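Local atomic coordinates of putative citrate lyase, alfa subunit (PDB entry 2HJ0), a protein that belongs to the citrate lyase alpha-subunit (CitF) family and folds as an alpha/beta protein built around two large, mostly parallel beta sheets. Residues L255-A260 and V442-I447; A261-T265 and V287-M291; L367-S373 and A407-I413; G435-V440 and N450-L456; R292-I296 and L316-L321. All coordinates share one frame; numbering follows the deposited sequence.

Contact 1. Residues L255-A260 and V442-I447; sequences LIAEYA and VTEVGI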
# COMPACT_ATOMS: atom_id res chain seq x y z
N LEU A 255 19.40 -22.25 -29.99
CA LEU A 255 20.80 -21.90 -30.10
C LEU A 255 20.96 -20.48 -29.57
O LEU A 255 21.90 -20.18 -28.83
CB LEU A 255 21.24 -21.94 -31.56
CG LEU A 255 22.73 -21.74 -31.85
CD1 LEU A 255 23.46 -23.03 -31.61
CD2 LEU A 255 22.91 -21.31 -33.30
N ILE A 256 20.04 -19.61 -29.96
CA ILE A 256 20.08 -18.23 -29.52
C ILE A 256 19.96 -18.21 -28.01
O ILE A 256 20.72 -17.51 -27.33
CB ILE A 256 18.95 -17.38 -30.18
CG1 ILE A 256 19.16 -17.34 -31.70
CG2 ILE A 256 18.96 -15.97 -29.62
CD1 ILE A 256 18.09 -16.63 -32.46
N ALA A 257 19.03 -18.98 -27.47
CA ALA A 257 18.85 -19.05 -26.03
C ALA A 257 20.14 -19.49 -25.37
O ALA A 257 20.60 -18.86 -24.42
CB ALA A 257 17.74 -20.04 -25.68
N GLU A 258 20.74 -20.57 -25.89
CA GLU A 258 21.97 -21.08 -25.31
C GLU A 258 23.10 -20.07 -25.34
O GLU A 258 23.83 -19.94 -24.35
CB GLU A 258 22.40 -22.38 -26.00
CG GLU A 258 23.72 -22.91 -25.46
CD GLU A 258 23.89 -24.42 -25.60
OE1 GLU A 258 23.66 -24.96 -26.72
OE2 GLU A 258 24.28 -25.07 -24.58
N TYR A 259 23.26 -19.37 -26.46
CA TYR A 259 24.31 -18.36 -26.54
C TYR A 259 24.02 -17.28 -25.49
O TYR A 259 24.94 -16.81 -24.81
CB TYR A 259 24.36 -17.71 -27.94
CG TYR A 259 25.13 -18.49 -29.01
CD1 TYR A 259 26.21 -19.31 -28.67
CD2 TYR A 259 24.81 -18.34 -30.36
CE1 TYR A 259 26.95 -19.97 -29.66
CE2 TYR A 259 25.54 -18.99 -31.35
CZ TYR A 259 26.60 -19.80 -31.00
OH TYR A 259 27.31 -20.45 -32.00
N ALA A 260 22.75 -16.92 -25.34
CA ALA A 260 22.36 -15.92 -24.35
C ALA A 260 22.76 -16.34 -22.94
O ALA A 260 23.32 -15.55 -22.18
CB ALA A 260 20.86 -15.68 -24.43
N VAL A 442 22.33 -10.85 -28.98
CA VAL A 442 22.58 -12.26 -29.27
C VAL A 442 21.72 -12.76 -30.45
O VAL A 442 20.51 -12.55 -30.47
CB VAL A 442 22.28 -13.14 -28.03
CG1 VAL A 442 22.61 -14.59 -28.31
CG2 VAL A 442 23.06 -12.63 -26.84
N THR A 443 22.37 -13.41 -31.41
CA THR A 443 21.71 -13.96 -32.59
C THR A 443 22.16 -15.40 -32.80
O THR A 443 22.89 -15.94 -31.97
CB THR A 443 22.07 -13.17 -33.85
OG1 THR A 443 23.45 -13.40 -34.18
CG2 THR A 443 21.85 -11.69 -33.63
N GLU A 444 21.74 -16.03 -33.89
CA GLU A 444 22.16 -17.42 -34.10
C GLU A 444 23.53 -17.47 -34.76
O GLU A 444 24.14 -18.53 -34.90
CB GLU A 444 21.12 -18.18 -34.95
CG GLU A 444 21.07 -17.85 -36.43
CD GLU A 444 20.33 -16.56 -36.75
OE1 GLU A 444 19.90 -16.41 -37.91
OE2 GLU A 444 20.18 -15.69 -35.87
N VAL A 445 24.04 -16.29 -35.11
CA VAL A 445 25.33 -16.17 -35.75
C VAL A 445 26.39 -15.73 -34.75
O VAL A 445 27.59 -15.80 -35.03
CB VAL A 445 25.24 -15.17 -36.89
CG1 VAL A 445 26.57 -15.07 -37.61
CG2 VAL A 445 24.16 -15.62 -37.85
N GLY A 446 25.94 -15.30 -33.58
CA GLY A 446 26.88 -14.86 -32.57
C GLY A 446 26.40 -13.72 -31.71
O GLY A 446 25.23 -13.34 -31.73
N ILE A 447 27.34 -13.15 -30.96
CA ILE A 447 27.11 -12.05 -30.03
C ILE A 447 27.69 -10.73 -30.55
O ILE A 447 28.74 -10.72 -31.18
CB ILE A 447 27.77 -12.41 -28.67
CG1 ILE A 447 26.71 -13.00 -27.75
CG2 ILE A 447 28.48 -11.22 -28.05
CD1 ILE A 447 26.06 -14.22 -28.31
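Tyr259 and Ile256, one turn apart on helix 251-265, pack against the bend of a beta hairpin: strands 440-442 and 447-449 are antiparallel neighbours in the sheet, and residues 443-446 reverse the chain between them. Tyr259 can be followed outward. Its CB touches both arms of the hairpin, lying 3.6 Å from Val442 CG1 and 3.9 Å from Ile447 CD1. With CG beside the backbone N and opposite the carbonyl carbon (chi1 -83°), the ring is directed along the turn, where its edge meets two carbonyl oxygens. CD2 comes first, 3.5 Å from Thr443 O. Beyond it, CE2 is 3.8 Å from Glu444 O, which sits in the plane of the ring, so this is an edge approach and not a stack.

Ile256, one turn earlier on the helix, packs beside it. Its CG1 lies 3.6 Å from Glu444 N, over the backbone of the turn, while CG2 points toward Val442. Leu255 crosses Glu444 at about a right angle, its CD2 reaching Glu444 CB. The Glu444 chain bends at chi2 and runs alongside Ile256, pointing the same way; its OE2 is hydrogen-bonded to Leu416 N.

No hydrogen bond crosses between the two segments, so the helix meets the hairpin through van der Waals contact while the turn is held from within. Thr443 OG1 accepts from Val445 N, making an ST turn, and Gly446 O takes both Thr443 N and, at 3.0 Å, Thr443 OG1.

Contact 2. Residues A261-T265 and V287-M291; sequences AKVIT and VTRFM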
# COMPACT_ATOMS: atom_id res chain seq x y z
N ALA A 261 22.47 -17.59 -22.58
CA ALA A 261 22.81 -18.09 -21.26
C ALA A 261 24.32 -18.08 -21.01
O ALA A 261 24.77 -17.80 -19.89
CB ALA A 261 22.26 -19.48 -21.06
N LYS A 262 25.11 -18.38 -22.05
CA LYS A 262 26.56 -18.40 -21.91
C LYS A 262 27.07 -16.99 -21.64
O LYS A 262 28.05 -16.81 -20.92
CB LYS A 262 27.25 -18.95 -23.16
CG LYS A 262 27.18 -20.47 -23.31
CD LYS A 262 27.69 -20.93 -24.70
CE LYS A 262 27.49 -22.43 -24.95
NZ LYS A 262 27.83 -22.80 -26.36
N VAL A 263 26.39 -16.00 -22.20
CA VAL A 263 26.81 -14.63 -21.96
C VAL A 263 26.55 -14.28 -20.49
O VAL A 263 27.40 -13.69 -19.83
CB VAL A 263 26.07 -13.66 -22.89
CG1 VAL A 263 26.49 -12.23 -22.59
CG2 VAL A 263 26.38 -13.99 -24.34
N ILE A 264 25.38 -14.67 -19.98
CA ILE A 264 25.00 -14.41 -18.59
C ILE A 264 25.90 -15.17 -17.62
O ILE A 264 26.48 -14.59 -16.70
CB ILE A 264 23.52 -14.84 -18.33
CG1 ILE A 264 22.57 -13.99 -19.18
CG2 ILE A 264 23.15 -14.66 -16.86
CD1 ILE A 264 21.18 -14.55 -19.25
N THR A 265 26.01 -16.48 -17.81
CA THR A 265 26.85 -17.29 -16.92
C THR A 265 28.34 -16.99 -17.05
O THR A 265 29.13 -17.51 -16.28
CB THR A 265 26.63 -18.77 -17.17
OG1 THR A 265 26.91 -19.06 -18.54
CG2 THR A 265 25.20 -19.14 -16.85
N VAL A 287 16.08 -19.36 -22.55
CA VAL A 287 17.38 -19.11 -21.96
C VAL A 287 17.44 -19.64 -20.52
O VAL A 287 18.50 -20.05 -20.07
CB VAL A 287 17.70 -17.59 -21.98
CG1 VAL A 287 16.74 -16.85 -21.07
CG2 VAL A 287 19.13 -17.35 -21.58
N THR A 288 16.31 -19.65 -19.82
CA THR A 288 16.30 -20.13 -18.44
C THR A 288 16.66 -21.62 -18.32
O THR A 288 17.21 -22.04 -17.30
CB THR A 288 14.92 -19.92 -17.74
OG1 THR A 288 13.95 -20.79 -18.31
CG2 THR A 288 14.46 -18.51 -17.88
N ARG A 289 16.36 -22.41 -19.34
CA ARG A 289 16.68 -23.83 -19.32
C ARG A 289 18.18 -24.03 -19.21
O ARG A 289 18.66 -24.72 -18.31
CB ARG A 289 16.17 -24.54 -20.58
CG ARG A 289 16.74 -25.93 -20.77
CD ARG A 289 16.51 -26.47 -22.17
NE ARG A 289 15.12 -26.84 -22.42
CZ ARG A 289 14.64 -27.16 -23.62
NH1 ARG A 289 15.45 -27.15 -24.67
NH2 ARG A 289 13.37 -27.50 -23.77
N PHE A 290 18.92 -23.42 -20.14
CA PHE A 290 20.37 -23.55 -20.15
C PHE A 290 20.98 -22.90 -18.93
O PHE A 290 21.98 -23.38 -18.38
CB PHE A 290 20.95 -22.92 -21.42
CG PHE A 290 20.38 -23.50 -22.68
CD1 PHE A 290 19.15 -23.08 -23.15
CD2 PHE A 290 21.04 -24.53 -23.35
CE1 PHE A 290 18.57 -23.67 -24.27
CE2 PHE A 290 20.48 -25.13 -24.47
CZ PHE A 290 19.24 -24.70 -24.93
N MSE A 291 20.37 -21.80 -18.49
CA MSE A 291 20.85 -21.08 -17.34
C MSE A 291 20.78 -21.98 -16.09
O MSE A 291 21.76 -22.09 -15.34
CB MSE A 291 20.00 -19.83 -17.13
CG MSE A 291 20.79 -18.59 -16.74
SE MSE A 291 19.60 -17.14 -16.29
CE MSE A 291 18.81 -16.87 -18.04
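Ala261 CB and Ile264 CD1 are the main points at which residues 261-265 meet residues 287-291, joining helix 251-265 to helix 282-297. Ala261 CB lies 3.7 Å from Phe290 CB and 3.8 Å from Val287 CG2, so the small methyl sits against two residues about one turn apart on the partner helix. Val287 CG2 stands opposite its own backbone N and reaches back to Ala261 N, 3.5 Å away. Ile264 adds the second point: its CD1 approaches the terminal CE of Met291, a selenomethionine in this model, at 3.5 Å. These two side chains cross at about a right angle, and the Met291 chain is bent at chi3 (-65°), which turns CE to the isoleucine.

Around this shell, Phe290 shares only its CB with Ala261; the ring leads away, toward Leu254 and Glu258, with Arg289 CD against one of its faces. Thr265 approaches Met291 CG more distantly with its CG2. Its hydroxyl is occupied within its own helix, since Thr265 OG1 and Thr265 N both give hydrogen bonds to Ala261 O.

The axes of the two short segments come within 9.4 Å and cross at -49°, close to a value common among packed helices. Further out lies the sheet: Ile264 rests on Ile369, Val371 and Leu411, and Val287 also touches Val371, so the two helices lie together as one layer on that face of the sheet, as in alpha/beta folds.

No hydrogen bond links the segments, and their close side-chain contacts are apolar. The pairing therefore depends on shape and burial, not on directional polar bonds.

Contact 3. Residues L367-S373 and A407-I413; sequences LDICVLS and AKMSLVI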
# COMPACT_ATOMS: atom_id res chain seq x y z
N LEU A 367 18.21 -5.22 -10.51
CA LEU A 367 18.32 -6.29 -11.47
C LEU A 367 19.73 -6.37 -12.09
O LEU A 367 20.24 -5.37 -12.59
CB LEU A 367 17.26 -6.05 -12.54
CG LEU A 367 16.97 -7.14 -13.55
CD1 LEU A 367 16.55 -8.43 -12.85
CD2 LEU A 367 15.86 -6.65 -14.48
N ASP A 368 20.36 -7.54 -12.05
CA ASP A 368 21.70 -7.68 -12.63
C ASP A 368 21.66 -7.93 -14.14
O ASP A 368 22.53 -7.46 -14.87
CB ASP A 368 22.49 -8.83 -11.98
CG ASP A 368 22.80 -8.58 -10.52
OD1 ASP A 368 23.16 -7.43 -10.16
OD2 ASP A 368 22.70 -9.56 -9.74
N ILE A 369 20.67 -8.67 -14.61
CA ILE A 369 20.61 -8.92 -16.04
C ILE A 369 19.19 -9.18 -16.53
O ILE A 369 18.35 -9.72 -15.80
CB ILE A 369 21.56 -10.11 -16.41
CG1 ILE A 369 21.80 -10.13 -17.91
CG2 ILE A 369 20.96 -11.44 -15.97
CD1 ILE A 369 20.70 -10.82 -18.69
N CYS A 370 18.91 -8.76 -17.75
CA CYS A 370 17.60 -8.98 -18.34
C CYS A 370 17.79 -9.48 -19.78
O CYS A 370 18.75 -9.10 -20.47
CB CYS A 370 16.77 -7.69 -18.32
SG CYS A 370 17.39 -6.32 -19.39
N VAL A 371 16.87 -10.34 -20.21
CA VAL A 371 16.89 -10.91 -21.54
C VAL A 371 15.64 -10.41 -22.27
O VAL A 371 14.53 -10.77 -21.92
CB VAL A 371 16.87 -12.46 -21.45
CG1 VAL A 371 17.01 -13.07 -22.84
CG2 VAL A 371 18.00 -12.94 -20.54
N LEU A 372 15.85 -9.57 -23.28
CA LEU A 372 14.75 -8.99 -24.04
C LEU A 372 14.74 -9.42 -25.51
O LEU A 372 15.75 -9.89 -26.03
CB LEU A 372 14.87 -7.47 -24.00
CG LEU A 372 14.97 -6.94 -22.57
CD1 LEU A 372 15.37 -5.48 -22.58
CD2 LEU A 372 13.64 -7.15 -21.89
N SER A 373 13.60 -9.24 -26.17
CA SER A 373 13.51 -9.60 -27.58
C SER A 373 13.36 -8.32 -28.39
O SER A 373 13.39 -7.24 -27.82
CB SER A 373 12.32 -10.53 -27.83
OG SER A 373 11.16 -9.98 -27.24
N ALA A 407 18.88 -2.56 -15.61
CA ALA A 407 19.75 -3.74 -15.56
C ALA A 407 21.24 -3.42 -15.73
O ALA A 407 21.61 -2.52 -16.47
CB ALA A 407 19.31 -4.74 -16.62
N LYS A 408 22.08 -4.16 -15.01
CA LYS A 408 23.51 -3.97 -15.07
C LYS A 408 23.94 -4.37 -16.46
O LYS A 408 24.85 -3.79 -17.03
CB LYS A 408 24.23 -4.90 -14.10
CG LYS A 408 23.88 -4.76 -12.63
CD LYS A 408 24.41 -3.49 -12.03
CE LYS A 408 24.38 -3.60 -10.52
NZ LYS A 408 23.02 -3.89 -9.99
N MSE A 409 23.30 -5.39 -17.00
CA MSE A 409 23.64 -5.85 -18.34
C MSE A 409 22.40 -6.28 -19.10
O MSE A 409 21.73 -7.26 -18.75
CB MSE A 409 24.63 -7.01 -18.26
CG MSE A 409 25.00 -7.58 -19.61
SE MSE A 409 26.30 -9.00 -19.39
CE MSE A 409 25.13 -10.40 -18.79
N SER A 410 22.10 -5.53 -20.16
CA SER A 410 20.95 -5.79 -21.00
C SER A 410 21.25 -6.66 -22.21
O SER A 410 22.14 -6.34 -23.00
CB SER A 410 20.35 -4.47 -21.47
OG SER A 410 19.60 -3.86 -20.44
N LEU A 411 20.51 -7.75 -22.34
CA LEU A 411 20.68 -8.64 -23.49
C LEU A 411 19.47 -8.54 -24.39
O LEU A 411 18.34 -8.63 -23.93
CB LEU A 411 20.85 -10.09 -23.05
CG LEU A 411 22.27 -10.62 -23.04
CD1 LEU A 411 23.07 -9.85 -22.00
CD2 LEU A 411 22.27 -12.11 -22.73
N VAL A 412 19.71 -8.34 -25.67
CA VAL A 412 18.62 -8.28 -26.64
C VAL A 412 18.89 -9.42 -27.62
O VAL A 412 19.77 -9.34 -28.49
CB VAL A 412 18.57 -6.92 -27.40
CG1 VAL A 412 17.55 -6.97 -28.52
CG2 VAL A 412 18.21 -5.79 -26.43
N ILE A 413 18.16 -10.52 -27.46
CA ILE A 413 18.34 -11.66 -28.34
C ILE A 413 17.21 -11.74 -29.34
O ILE A 413 16.07 -11.43 -29.04
CB ILE A 413 18.42 -12.98 -27.54
CG1 ILE A 413 17.05 -13.35 -26.97
CG2 ILE A 413 19.41 -12.85 -26.40
CD1 ILE A 413 17.03 -14.70 -26.30
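Ala407 and Leu367 begin a run of residue-by-residue pairing between parallel strands 369-372 and 409-413, neighbours within a nine-stranded mixed sheet and joined by a beta-alpha-beta crossover that includes helix 400-406. Ala407 puts its CB 3.7 Å from Cys370 SG. Lys408 follows, giving its backbone N to Leu367 O; its side chain runs alongside Asp368, pointing the same way, and bends at chi2 and chi4 to bring NZ 3.5 Å from Asp368 OD1 in a salt bridge.

Met409, a selenomethionine here, donates a weak bond to Asp368 O and accepts another weak one from Cys370 N. Its extended chain bends at chi3 (77°), which carries CE to within 3.5 Å of Ile369 CG1. Ser410 lies on the other face with Cys370, and its OG, 3.5 Å from Cys370 SG, is hydrogen-bonded to Ala404 O of the crossover helix.

From Leu411 on the bonds shorten: its N bonds to Cys370 O at 2.9 Å, and its O accepts from Leu372 N in a nearly straight bond (170°). Leu411 shares a face with Ile369 and Val371, the face covered by helix 251-265. Val412 turns to the Leu372 side and accepts no bond from this neighbour; its backbone pairs with Val440 of the next strand. Ile413 completes the run, its N 2.9 Å from Leu372 O and its CD1 3.8 Å from Val371 CG1.

Contact 4. Residues G435-V440 and N450-L456; sequences GTSVDV and NPNRPDL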
# COMPACT_ATOMS: atom_id res chain seq x y z
N GLY A 435 19.92 2.57 -27.92
CA GLY A 435 21.06 1.67 -27.93
C GLY A 435 21.92 1.80 -26.70
O GLY A 435 22.52 0.83 -26.22
N THR A 436 21.98 3.01 -26.18
CA THR A 436 22.75 3.26 -24.97
C THR A 436 22.30 2.40 -23.78
O THR A 436 22.98 2.38 -22.76
CB THR A 436 22.65 4.70 -24.58
OG1 THR A 436 21.28 5.09 -24.60
CG2 THR A 436 23.43 5.56 -25.54
N SER A 437 21.17 1.70 -23.93
CA SER A 437 20.63 0.83 -22.88
C SER A 437 20.84 -0.64 -23.24
O SER A 437 20.62 -1.53 -22.41
CB SER A 437 19.13 1.07 -22.68
OG SER A 437 18.87 2.22 -21.89
N VAL A 438 21.23 -0.90 -24.48
CA VAL A 438 21.45 -2.26 -24.93
C VAL A 438 22.93 -2.55 -24.83
O VAL A 438 23.76 -1.88 -25.44
CB VAL A 438 20.96 -2.43 -26.37
CG1 VAL A 438 21.15 -3.86 -26.81
CG2 VAL A 438 19.49 -2.01 -26.46
N ASP A 439 23.27 -3.56 -24.03
CA ASP A 439 24.65 -3.94 -23.81
C ASP A 439 25.15 -5.04 -24.73
O ASP A 439 26.22 -4.91 -25.34
CB ASP A 439 24.84 -4.37 -22.37
CG ASP A 439 24.54 -3.25 -21.39
OD1 ASP A 439 25.19 -2.20 -21.51
OD2 ASP A 439 23.66 -3.43 -20.51
N VAL A 440 24.39 -6.12 -24.83
CA VAL A 440 24.79 -7.24 -25.66
C VAL A 440 23.64 -7.75 -26.49
O VAL A 440 22.53 -7.93 -25.99
CB VAL A 440 25.31 -8.41 -24.81
CG1 VAL A 440 25.81 -9.52 -25.73
CG2 VAL A 440 26.39 -7.94 -23.86
N ASN A 450 27.97 -4.06 -27.36
CA ASN A 450 27.94 -2.62 -27.59
C ASN A 450 29.27 -2.02 -27.17
O ASN A 450 29.67 -2.13 -26.02
CB ASN A 450 26.84 -1.97 -26.76
CG ASN A 450 26.54 -0.54 -27.21
OD1 ASN A 450 27.46 0.23 -27.49
ND2 ASN A 450 25.27 -0.19 -27.27
N PRO A 451 29.98 -1.37 -28.11
CA PRO A 451 31.28 -0.76 -27.81
C PRO A 451 31.18 0.24 -26.67
O PRO A 451 32.19 0.69 -26.12
CB PRO A 451 31.66 -0.10 -29.13
CG PRO A 451 30.33 0.26 -29.71
CD PRO A 451 29.53 -1.00 -29.47
N ASN A 452 29.95 0.59 -26.32
CA ASN A 452 29.70 1.52 -25.25
C ASN A 452 30.01 0.83 -23.93
O ASN A 452 30.04 1.46 -22.88
CB ASN A 452 28.25 1.96 -25.30
CG ASN A 452 28.01 3.23 -24.55
OD1 ASN A 452 28.61 4.27 -24.86
ND2 ASN A 452 27.13 3.17 -23.54
N ARG A 453 30.23 -0.48 -24.00
CA ARG A 453 30.54 -1.26 -22.81
C ARG A 453 31.93 -1.89 -22.96
O ARG A 453 32.06 -3.11 -23.09
CB ARG A 453 29.51 -2.38 -22.59
CG ARG A 453 28.13 -1.92 -22.17
CD ARG A 453 28.17 -1.17 -20.85
NE ARG A 453 28.64 -2.00 -19.74
CZ ARG A 453 27.86 -2.76 -18.99
NH1 ARG A 453 26.55 -2.82 -19.23
NH2 ARG A 453 28.40 -3.47 -17.99
N PRO A 454 32.98 -1.06 -22.94
CA PRO A 454 34.34 -1.60 -23.08
C PRO A 454 34.70 -2.59 -21.98
O PRO A 454 35.54 -3.48 -22.17
CB PRO A 454 35.20 -0.34 -23.05
CG PRO A 454 34.44 0.56 -22.16
CD PRO A 454 33.02 0.38 -22.65
N ASP A 455 34.07 -2.47 -20.82
CA ASP A 455 34.37 -3.39 -19.74
C ASP A 455 33.86 -4.80 -20.07
O ASP A 455 34.38 -5.80 -19.56
CB ASP A 455 33.73 -2.94 -18.43
CG ASP A 455 32.23 -2.99 -18.49
OD1 ASP A 455 31.61 -3.37 -17.48
OD2 ASP A 455 31.66 -2.64 -19.54
N LEU A 456 32.85 -4.88 -20.93
CA LEU A 456 32.28 -6.17 -21.30
C LEU A 456 33.06 -6.82 -22.44
O LEU A 456 33.23 -8.04 -22.49
CB LEU A 456 30.80 -6.02 -21.66
CG LEU A 456 29.80 -6.36 -20.55
CD1 LEU A 456 30.26 -5.80 -19.23
CD2 LEU A 456 28.43 -5.83 -20.91
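Asp439 O receives a hydrogen bond from Asn450 N, 2.8 Å long and nearly straight at 167°, where the chain enters and leaves the hairpin of strands 440-442 and 447-449; from Asn450 a type I turn runs to Arg453, the N-cap residue of helix 454-459. The Asn450 side chain adds a second link. Its CG stands opposite the backbone N (chi1 -166°), bringing ND2 to Val438 O at 2.9 Å, with the acceptor tilted somewhat from the amide plane.

The charged part is a network of Asp439, Arg453 and Asp455. Arg453 bends at chi2 and chi3, and its NH1 bonds to Asp439 OD1 at 2.7 Å. The nitrogen comes from above the carboxylate plane, which stands almost perpendicular, at 89°, to the guanidinium. Asp455 is gripped side-on instead, NE to OD2 and NH2 to OD1, each oxygen using its syn lone pair. Further bonds, NH1 to Lys408 O and NH2 to Tyr269 OH, help fix the group's rotation.

Asp439 is buried, and its OD2 accepts from Ser410 N in strand 409-413, so each carboxylate oxygen has a partner; the arginine probably helps to stabilise its charge. Leu456 closes the contact with one methyl: CD2 is 4.1 Å from Asp439 CB and 4.2 Å from Val440 CG2, and lies 3.6 Å above the plane of the Arg453 guanidinium, over its centre.

Contact 5. Residues R292-I296 and L316-L321; sequences REQMI and LLEEGL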
# COMPACT_ATOMS: atom_id res chain seq x y z
N ARG A 292 19.62 -22.61 -15.90
CA ARG A 292 19.39 -23.52 -14.77
C ARG A 292 20.49 -24.59 -14.72
O ARG A 292 21.11 -24.81 -13.68
CB ARG A 292 18.01 -24.20 -14.90
CG ARG A 292 17.62 -25.05 -13.69
CD ARG A 292 16.23 -25.66 -13.83
NE ARG A 292 16.27 -26.93 -14.55
CZ ARG A 292 16.42 -28.12 -13.98
NH1 ARG A 292 16.53 -28.22 -12.66
NH2 ARG A 292 16.49 -29.21 -14.73
N GLU A 293 20.72 -25.25 -15.85
CA GLU A 293 21.73 -26.28 -15.98
C GLU A 293 23.08 -25.77 -15.46
O GLU A 293 23.73 -26.43 -14.66
CB GLU A 293 21.86 -26.69 -17.45
CG GLU A 293 22.67 -27.95 -17.70
CD GLU A 293 22.99 -28.17 -19.17
OE1 GLU A 293 22.04 -28.19 -19.99
OE2 GLU A 293 24.19 -28.32 -19.51
N GLN A 294 23.49 -24.60 -15.91
CA GLN A 294 24.75 -24.03 -15.46
C GLN A 294 24.71 -23.68 -13.99
O GLN A 294 25.73 -23.76 -13.31
CB GLN A 294 25.10 -22.78 -16.27
CG GLN A 294 26.13 -23.03 -17.37
CD GLN A 294 27.54 -23.11 -16.83
OE1 GLN A 294 27.83 -23.90 -15.93
NE2 GLN A 294 28.43 -22.30 -17.39
N MSE A 295 23.55 -23.27 -13.50
CA MSE A 295 23.44 -22.92 -12.10
C MSE A 295 23.53 -24.17 -11.25
O MSE A 295 23.96 -24.11 -10.10
CB MSE A 295 22.11 -22.21 -11.82
CG MSE A 295 22.01 -20.81 -12.40
SE MSE A 295 20.19 -20.12 -12.30
CE MSE A 295 20.16 -19.69 -10.40
N ILE A 296 23.09 -25.29 -11.81
CA ILE A 296 23.15 -26.56 -11.10
C ILE A 296 24.59 -27.09 -11.10
O ILE A 296 25.08 -27.50 -10.06
CB ILE A 296 22.18 -27.59 -11.73
CG1 ILE A 296 20.74 -27.16 -11.49
CG2 ILE A 296 22.39 -28.95 -11.11
CD1 ILE A 296 19.71 -28.03 -12.16
N LEU A 316 11.85 -22.86 -10.96
CA LEU A 316 13.10 -22.52 -10.30
C LEU A 316 12.96 -22.17 -8.82
O LEU A 316 13.84 -22.48 -8.01
CB LEU A 316 13.80 -21.37 -11.00
CG LEU A 316 14.43 -21.64 -12.37
CD1 LEU A 316 14.90 -20.32 -12.97
CD2 LEU A 316 15.60 -22.62 -12.25
N LEU A 317 11.86 -21.52 -8.48
CA LEU A 317 11.61 -21.13 -7.09
C LEU A 317 11.40 -22.37 -6.22
O LEU A 317 11.73 -22.37 -5.03
CB LEU A 317 10.39 -20.21 -6.99
CG LEU A 317 10.06 -19.77 -5.56
CD1 LEU A 317 10.97 -18.62 -5.17
CD2 LEU A 317 8.60 -19.37 -5.43
N GLU A 318 10.84 -23.43 -6.81
CA GLU A 318 10.59 -24.65 -6.07
C GLU A 318 11.85 -25.51 -5.97
O GLU A 318 12.09 -26.13 -4.95
CB GLU A 318 9.43 -25.43 -6.72
CG GLU A 318 8.23 -24.53 -7.01
CD GLU A 318 6.89 -25.11 -6.55
OE1 GLU A 318 5.87 -24.38 -6.66
OE2 GLU A 318 6.85 -26.27 -6.08
N GLU A 319 12.67 -25.53 -7.01
CA GLU A 319 13.90 -26.31 -7.00
C GLU A 319 14.94 -25.64 -6.10
O GLU A 319 16.07 -26.10 -5.96
CB GLU A 319 14.47 -26.43 -8.42
CG GLU A 319 13.59 -27.22 -9.37
CD GLU A 319 14.14 -27.29 -10.80
OE1 GLU A 319 13.56 -28.06 -11.61
OE2 GLU A 319 15.12 -26.57 -11.10
N GLY A 320 14.55 -24.53 -5.48
CA GLY A 320 15.46 -23.82 -4.61
C GLY A 320 16.60 -23.12 -5.34
O GLY A 320 17.62 -22.80 -4.73
N LEU A 321 16.44 -22.86 -6.64
CA LEU A 321 17.49 -22.18 -7.39
C LEU A 321 17.38 -20.66 -7.35
O LEU A 321 18.35 -19.95 -7.62
CB LEU A 321 17.49 -22.65 -8.83
CG LEU A 321 18.51 -23.75 -9.14
CD1 LEU A 321 18.12 -25.03 -8.42
CD2 LEU A 321 18.53 -23.96 -10.65
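Arg292 and Glu319 join helix 282-297 to the end of helix 311-318 by a salt bridge, with NH1 donating to OE2 at 2.7 Å. The bond is bent, 133° at the hydrogen. It also leaves the planes of both groups: the donor stands above the carboxylate, the acceptor is tilted from the guanidinium, and the planes are 59° apart. Glu319 OE1 lies over a face of the guanidinium, so the pair does not form the flat, two-bonded arrangement; a single hydrogen bond joins it.

Two nearby carboxylates have partners of their own. Glu318 OE1 has a salt bridge to Arg341, and Glu293 OE2 one to Lys297. Leu321 N bonds to Leu316 O at 3.0 Å across the helix end, where Gly320, at positive phi, turns the chain out of the helix. The Leu321 backbone also bonds with Ala302, tying the exit to strand 302-305.

Beneath the charges lies an apolar layer. Arg292 CG, set opposite the backbone N (chi1 -173°), meets Leu316 CD2 at 3.5 Å and Leu321 CD2 at 3.4 Å. Leu321 CD2 is shared further, reaching Ile296 CG1 at 4.0 Å and Met295 CB at 4.2 Å; Met295 is a selenomethionine here.

Arginine thus contributes aliphatic stem and charged head alike. With Glu319 exposed, the ion pair probably competes with solvent, whereas Leu316 and Met295 are the buried members of the contact and partly exposed Leu321 touches both Met295 and the arginine stem.

How the contacts relate
Contacts 1 to 4 are mainly buried and follow one sheet and its cover, while contact 5 is only partly buried, where helix 282-297 meets the end of helix 311-318. Contacts 1 and 2 share helix 251-265, and contacts 2 and 5 share helix 282-297. Contact 3 is the sheet beneath: its backbone bonds contrast with the apolar packing of contacts 1 and 2, and Ile264 and Ile256 touch its strands. Contact 4 borders strand 409-413 of contact 3 through Asp439 and Ser410. Salt bridges occur in contacts 3, 4 and 5, but the network of contact 4 involves a buried aspartate, whereas those of contacts 3 and 5 use exposed Lys408 and Glu319.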